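D-3-phosphoglycerate dehydrogenase-related protein (Vibrio cholerae, PDB 4S1V) probably acts as an NAD-dependent oxidoreductase of the D-isomer-specific 2-hydroxyacid dehydrogenase family, perhaps oxidising 3-phosphoglycerate. Local coordinates at residues W153-I158 with L186-Q191. Sequence-based numbering, arbitrary orientation.
Sequences WGLGKI and LELGYQ
Leu155 reaches across to Leu188 and Tyr190 with a single methyl, CD2, and joins the glycine-rich turn of a Rossmann fold to the end of helix 179-188. The spacing of Gly154, Gly156 and Gly159 fits a GxGxxG-like pattern that runs from the turn after strand 150-153 into helix 157-168 and in Rossmann dehydrogenases usually lies against the dinucleotide. No hydrogen bond crosses between the segments; the contact is apolar and small, 82 Å² in all. Leu155 CD2 stands 4.2 Å from Leu188 CD1, the two side chains meeting at a slant through their methyl ends. The same CD2 lies 4.4 Å from Tyr190 CD2, at the edge of the ring and near its plane, so it meets the rim of the tyrosine. Over one face of that ring sits Leu188 CB, from two residues earlier, 3.7 Å above the plane and offset toward the rim. Leu188 thus touches both the leucine opposite and the ring beside it. In Leu155, CB already points at the helix end, and with CG roughly anti to the backbone N (chi1 -154°) the methyls extend that way, CD2 foremost.

Further out, Leu155 is buried against Val175 of the neighbouring strand 173-176, while its backbone N is hydrogen-bonded to Ser181 OG and its O to Gln160 NE2, so the backbone of Leu155 is held at both its N and its O. Tyr190 rests on Ile173 and on Ala163 and Gln164 of helix 157-168. Leu188 and Tyr190 are brought together by the reversal between them: helix 179-188 closes in a Schellman motif at Gly189, whose positive phi of 88° sends the chain into strand 191-192, the outermost of its sheet within this chain. Within that motif, Gly189 N donates to Leu186 O at 2.9 Å.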
# COMPACT_ATOMS: atom_id res chain seq x y z
N TRP C 153 -5.70 -1.06 -33.75
CA TRP C 153 -6.97 -1.20 -34.44
C TRP C 153 -7.36 0.15 -34.94
O TRP C 153 -7.71 1.03 -34.15
CB TRP C 153 -8.04 -1.76 -33.50
CG TRP C 153 -9.29 -2.24 -34.20
CD1 TRP C 153 -9.83 -1.79 -35.41
CD2 TRP C 153 -10.23 -3.29 -33.74
NE1 TRP C 153 -10.99 -2.47 -35.72
CE2 TRP C 153 -11.27 -3.39 -34.76
CE3 TRP C 153 -10.28 -4.14 -32.63
CZ2 TRP C 153 -12.33 -4.29 -34.65
CZ3 TRP C 153 -11.35 -5.04 -32.53
CH2 TRP C 153 -12.34 -5.12 -33.52
N GLY C 154 -7.26 0.34 -36.26
CA GLY C 154 -7.57 1.63 -36.91
C GLY C 154 -6.33 2.47 -37.17
O GLY C 154 -5.72 3.00 -36.24
N LEU C 155 -5.97 2.62 -38.44
CA LEU C 155 -4.75 3.35 -38.80
C LEU C 155 -5.03 4.73 -39.39
O LEU C 155 -4.50 5.09 -40.44
CB LEU C 155 -3.85 2.50 -39.72
CG LEU C 155 -2.34 2.78 -39.72
CD1 LEU C 155 -1.69 2.38 -38.40
CD2 LEU C 155 -1.66 2.07 -40.88
N GLY C 156 -5.87 5.50 -38.71
CA GLY C 156 -6.21 6.86 -39.13
C GLY C 156 -5.18 7.85 -38.63
O GLY C 156 -4.06 7.47 -38.27
N LYS C 157 -5.57 9.13 -38.59
CA LYS C 157 -4.67 10.21 -38.17
C LYS C 157 -3.98 9.95 -36.82
O LYS C 157 -2.78 10.17 -36.70
CB LYS C 157 -5.41 11.56 -38.17
CG LYS C 157 -6.68 11.61 -37.32
CD LYS C 157 -7.28 13.02 -37.24
CE LYS C 157 -8.35 13.10 -36.15
NZ LYS C 157 -8.30 14.41 -35.44
N ILE C 158 -4.73 9.47 -35.83
CA ILE C 158 -4.13 9.14 -34.53
C ILE C 158 -3.37 7.81 -34.58
O ILE C 158 -2.21 7.75 -34.17
CB ILE C 158 -5.17 9.16 -33.38
CG1 ILE C 158 -5.78 10.57 -33.25
CG2 ILE C 158 -4.52 8.77 -32.06
CD1 ILE C 158 -7.00 10.66 -32.35
N LEU C 186 0.38 -2.10 -44.80
CA LEU C 186 1.31 -2.73 -45.74
C LEU C 186 2.15 -1.69 -46.49
O LEU C 186 3.35 -1.84 -46.60
CB LEU C 186 0.59 -3.67 -46.72
CG LEU C 186 -0.12 -4.92 -46.17
CD1 LEU C 186 -0.58 -5.80 -47.32
CD2 LEU C 186 0.74 -5.73 -45.20
N GLU C 187 1.50 -0.64 -46.98
CA GLU C 187 2.21 0.45 -47.68
C GLU C 187 3.25 1.16 -46.81
O GLU C 187 4.24 1.68 -47.33
CB GLU C 187 1.22 1.47 -48.24
CG GLU C 187 0.42 0.96 -49.43
CD GLU C 187 -0.77 1.84 -49.76
OE1 GLU C 187 -1.01 2.82 -49.02
OE2 GLU C 187 -1.48 1.56 -50.75
N LEU C 188 3.04 1.17 -45.50
CA LEU C 188 4.02 1.74 -44.58
C LEU C 188 5.05 0.71 -44.10
O LEU C 188 6.02 1.06 -43.43
CB LEU C 188 3.31 2.42 -43.39
CG LEU C 188 2.41 3.61 -43.74
CD1 LEU C 188 1.59 4.06 -42.53
CD2 LEU C 188 3.20 4.77 -44.35
N GLY C 189 4.84 -0.56 -44.44
CA GLY C 189 5.78 -1.63 -44.10
C GLY C 189 5.55 -2.25 -42.73
O GLY C 189 6.44 -2.89 -42.18
N TYR C 190 4.34 -2.04 -42.19
CA TYR C 190 3.90 -2.70 -40.96
C TYR C 190 3.20 -4.02 -41.31
O TYR C 190 3.03 -4.35 -42.48
CB TYR C 190 2.92 -1.82 -40.18
CG TYR C 190 3.37 -0.40 -39.91
CD1 TYR C 190 4.68 -0.10 -39.54
CD2 TYR C 190 2.46 0.66 -39.99
CE1 TYR C 190 5.07 1.21 -39.29
CE2 TYR C 190 2.84 1.96 -39.73
CZ TYR C 190 4.14 2.23 -39.38
OH TYR C 190 4.50 3.54 -39.12
N GLN C 191 2.81 -4.78 -40.29
CA GLN C 191 2.06 -6.01 -40.55
C GLN C 191 0.56 -5.75 -40.53
O GLN C 191 0.08 -4.89 -39.80
CB GLN C 191 2.40 -7.09 -39.51
CG GLN C 191 3.88 -7.36 -39.33
CD GLN C 191 4.15 -8.35 -38.22
OE1 GLN C 191 3.78 -9.52 -38.32
NE2 GLN C 191 4.80 -7.89 -37.15